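Local structure of lipase (Streptomyces rimosus, 5MAL) at residues L120-D125 with R177-F183. The protein hydrolyses triacylglycerols and other carboxylic esters, preferring medium-length acyl chains, and also cleaves long-chain fatty acyl-CoA as a secreted serine esterase of the GDSL (SGNH) family. Residues are numbered along the deposited sequence.
Sequences LDQVYD and RAADHGF
Residues 120-125 form just under two turns of helix 98-130, with D125 N bonded to D121 O (2.7 Å); residues 177-183 carry the last turn of helix 159-180 and the loop after it. D121 lies across from R177 (CA to CA 7.0 Å) and Y124 from H181 (CA to CA 6.9 Å). G182, at positive phi (73°/20°), is the C' residue of a Schellman motif: F183 N bonds A178 O at 2.8 Å and G182 N bonds A179 O at 3.0 Å. The chain is thereby turned into strand 184-186, an edge of the central parallel sheet, so the contact joins two helices of the alpha/beta SGNH-hydrolase fold, away from the catalytic residues. Polar groups converge on D121 OD1. It accepts H181 NE2 at 2.7 Å, nearly linear (168°), and R177 NH1 at 3.0 Å as a salt bridge; the same R177 NH1 also bonds D180 OD2 (2.9 Å), three residues on, as a second salt bridge. The other imidazole nitrogen, H181 ND1, is hydrogen-bonded to D128 further along helix 98-130, so both ring nitrogens are satisfied, while D125 OD1 approaches H181 CE1 at 3.0 Å near the ring plane. Next to these polar groups, Y124 (chi1 m) sets its CB 3.4 Å from the H181 ring centroid, a CH-pi contact, and turns its ring edge to the imidazole face (planes at 87°). F183, also m, directs its edge to the Y124 face in an offset T-shaped pair, centroids 5.3 Å apart; Y124 and F183 both touch V138 of strand 135-139. L120 CD1 meets R177 CG, 3.9 Å away.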
ATOM      1  N   LEU A 120       5.420  -0.561  12.762  1.00 13.47           N
ATOM      2  CA  LEU A 120       5.271   0.729  12.095  1.00 15.08           C
ATOM      3  C   LEU A 120       6.104   1.782  12.821  1.00 13.40           C
ATOM      4  O   LEU A 120       6.805   2.582  12.185  1.00 12.87           O
ATOM      5  CB  LEU A 120       3.807   1.151  12.031  1.00 14.29           C
ATOM      6  CG  LEU A 120       2.912   0.268  11.166  1.00 13.60           C
ATOM      7  CD1 LEU A 120       1.487   0.772  11.256  1.00 14.41           C
ATOM      8  CD2 LEU A 120       3.414   0.275   9.728  1.00 11.30           C
ATOM      9  N   ASP A 121       6.034   1.770  14.152  1.00 14.02           N
ATOM     10  CA  ASP A 121       6.836   2.689  14.948  1.00 14.49           C
ATOM     11  C   ASP A 121       8.314   2.566  14.609  1.00 14.69           C
ATOM     12  O   ASP A 121       9.018   3.571  14.539  1.00 16.08           O
ATOM     13  CB  ASP A 121       6.621   2.448  16.443  1.00 15.60           C
ATOM     14  CG  ASP A 121       5.347   3.062  16.950  1.00 18.01           C
ATOM     15  OD1 ASP A 121       4.852   4.027  16.322  1.00 18.78           O
ATOM     16  OD2 ASP A 121       4.845   2.598  17.993  1.00 22.34           O
ATOM     17  N   GLN A 122       8.782   1.338  14.398  1.00 12.96           N
ATOM     18  CA  GLN A 122      10.169   1.111  14.018  1.00 15.54           C
ATOM     19  C   GLN A 122      10.528   1.914  12.785  1.00 17.51           C
ATOM     20  O   GLN A 122      11.548   2.608  12.749  1.00 16.35           O
ATOM     21  CB  GLN A 122      10.428  -0.372  13.765  1.00 17.04           C
ATOM     22  CG  GLN A 122      10.561  -1.186  15.023  1.00 18.76           C
ATOM     23  CD  GLN A 122      10.951  -2.609  14.725  1.00 16.70           C
ATOM     24  OE1 GLN A 122      10.239  -3.329  14.016  1.00 18.62           O
ATOM     25  NE2 GLN A 122      12.102  -3.022  15.237  1.00 19.56           N
ATOM     26  N   VAL A 123       9.673   1.821  11.772  1.00 17.30           N
ATOM     27  CA  VAL A 123       9.916   2.550  10.547  1.00 12.91           C
ATOM     28  C   VAL A 123       9.736   4.040  10.789  1.00 12.23           C
ATOM     29  O   VAL A 123      10.555   4.850  10.347  1.00 13.70           O
ATOM     30  CB  VAL A 123       8.974   2.090   9.421  1.00 13.12           C
ATOM     31  CG1 VAL A 123       9.188   2.948   8.176  1.00 15.59           C
ATOM     32  CG2 VAL A 123       9.206   0.622   9.108  1.00 12.67           C
ATOM     33  N   TYR A 124       8.661   4.408  11.477  1.00 11.75           N
ATOM     34  CA  TYR A 124       8.326   5.827  11.576  1.00 11.18           C
ATOM     35  C   TYR A 124       9.367   6.548  12.441  1.00 12.63           C
ATOM     36  O   TYR A 124       9.687   7.709  12.185  1.00 11.67           O
ATOM     37  CB  TYR A 124       6.926   6.040  12.147  1.00 11.68           C
ATOM     38  CG  TYR A 124       5.782   5.490  11.311  1.00 11.45           C
ATOM     39  CD1 TYR A 124       5.994   4.937  10.047  1.00 11.16           C
ATOM     40  CD2 TYR A 124       4.483   5.543  11.794  1.00 11.92           C
ATOM     41  CE1 TYR A 124       4.918   4.427   9.304  1.00 12.71           C
ATOM     42  CE2 TYR A 124       3.426   5.050  11.079  1.00 12.17           C
ATOM     43  CZ  TYR A 124       3.637   4.502   9.841  1.00 12.12           C
ATOM     44  OH  TYR A 124       2.539   4.021   9.182  1.00 10.60           O
ATOM     45  N   ASP A 125       9.888   5.857  13.455  1.00 14.21           N
ATOM     46  CA  ASP A 125      10.973   6.405  14.271  1.00 13.17           C
ATOM     47  C   ASP A 125      12.189   6.711  13.409  1.00 12.96           C
ATOM     48  O   ASP A 125      12.883   7.718  13.608  1.00 18.47           O
ATOM     49  CB  ASP A 125      11.398   5.430  15.371  1.00 16.33           C
ATOM     50  CG  ASP A 125      10.452   5.404  16.538  1.00 13.27           C
ATOM     51  OD1 ASP A 125       9.613   6.318  16.679  1.00 13.01           O
ATOM     52  OD2 ASP A 125      10.568   4.455  17.336  1.00 21.54           O
ATOM     53  N   ARG A 177      -1.049   5.372  14.122  1.00 13.71           N
ATOM     54  CA  ARG A 177       0.415   5.387  14.210  1.00 15.29           C
ATOM     55  C   ARG A 177       0.994   6.590  13.482  1.00 14.31           C
ATOM     56  O   ARG A 177       1.886   7.261  13.993  1.00 13.20           O
ATOM     57  CB  ARG A 177       1.043   4.115  13.622  1.00 16.22           C
ATOM     58  CG  ARG A 177       0.970   2.838  14.464  1.00 25.45           C
ATOM     59  CD  ARG A 177       1.676   2.955  15.813  1.00 18.14           C
ATOM     60  NE  ARG A 177       0.780   3.571  16.775  1.00 20.38           N
ATOM     61  CZ  ARG A 177       1.122   4.544  17.610  1.00 21.66           C
ATOM     62  NH1 ARG A 177       2.365   5.016  17.628  1.00 17.27           N
ATOM     63  NH2 ARG A 177       0.207   5.033  18.430  1.00 25.70           N
ATOM     64  N   ALA A 178       0.492   6.849  12.272  1.00 13.18           N
ATOM     65  CA  ALA A 178       0.963   7.974  11.474  1.00 11.46           C
ATOM     66  C   ALA A 178       0.773   9.279  12.235  1.00 12.88           C
ATOM     67  O   ALA A 178       1.704  10.073  12.382  1.00 10.44           O
ATOM     68  CB  ALA A 178       0.233   8.021  10.151  1.00 13.09           C
ATOM     69  N   ALA A 179      -0.436   9.483  12.736  1.00 13.22           N
ATOM     70  CA  ALA A 179      -0.746  10.691  13.490  1.00 15.69           C
ATOM     71  C   ALA A 179       0.115  10.771  14.751  1.00 15.30           C
ATOM     72  O   ALA A 179       0.478  11.866  15.202  1.00 15.70           O
ATOM     73  CB  ALA A 179      -2.214  10.723  13.845  1.00 13.74           C
ATOM     74  N   ASP A 180       0.471   9.610  15.301  1.00 13.88           N
ATOM     75  CA  ASP A 180       1.275   9.567  16.520  1.00 14.43           C
ATOM     76  C   ASP A 180       2.713  10.016  16.294  1.00 16.41           C
ATOM     77  O   ASP A 180       3.435  10.304  17.247  1.00 16.69           O
ATOM     78  CB  ASP A 180       1.281   8.170  17.112  1.00 13.76           C
ATOM     79  CG  ASP A 180       1.277   8.196  18.615  1.00 17.40           C
ATOM     80  OD1 ASP A 180       0.490   8.983  19.182  1.00 22.11           O
ATOM     81  OD2 ASP A 180       2.068   7.448  19.214  1.00 23.41           O
ATOM     82  N   HIS A 181       3.127  10.073  15.030  1.00 16.38           N
ATOM     83  CA  HIS A 181       4.431  10.629  14.675  1.00 15.06           C
ATOM     84  C   HIS A 181       4.302  11.951  13.928  1.00 13.57           C
ATOM     85  O   HIS A 181       5.281  12.478  13.400  1.00 15.76           O
ATOM     86  CB  HIS A 181       5.219   9.644  13.823  1.00 15.13           C
ATOM     87  CG  HIS A 181       5.586   8.391  14.541  1.00 14.46           C
ATOM     88  ND1 HIS A 181       6.885   8.098  14.895  1.00 14.23           N
ATOM     89  CD2 HIS A 181       4.833   7.346  14.964  1.00 12.96           C
ATOM     90  CE1 HIS A 181       6.915   6.930  15.509  1.00 12.03           C
ATOM     91  NE2 HIS A 181       5.686   6.449  15.559  1.00 15.16           N
ATOM     92  N   GLY A 182       3.087  12.489  13.889  1.00 11.76           N
ATOM     93  CA  GLY A 182       2.833  13.745  13.220  1.00 13.86           C
ATOM     94  C   GLY A 182       2.875  13.610  11.713  1.00 17.89           C
ATOM     95  O   GLY A 182       3.058  14.602  11.001  1.00 16.93           O
ATOM     96  N   PHE A 183       2.708  12.383  11.224  1.00  8.80           N
ATOM     97  CA  PHE A 183       2.642  12.161   9.775  1.00  9.64           C
ATOM     98  C   PHE A 183       1.218  12.309   9.293  1.00 13.36           C
ATOM     99  O   PHE A 183       0.278  12.057  10.049  1.00 13.84           O
ATOM    100  CB  PHE A 183       3.134  10.773   9.382  1.00 11.98           C
ATOM    101  CG  PHE A 183       4.533  10.444   9.840  1.00  9.49           C
ATOM    102  CD1 PHE A 183       5.441  11.440  10.163  1.00 11.79           C
ATOM    103  CD2 PHE A 183       4.943   9.123   9.893  1.00 11.52           C
ATOM    104  CE1 PHE A 183       6.732  11.111  10.565  1.00 13.38           C
ATOM    105  CE2 PHE A 183       6.217   8.788  10.299  1.00 10.79           C
ATOM    106  CZ  PHE A 183       7.121   9.792  10.631  1.00 10.74           C
TER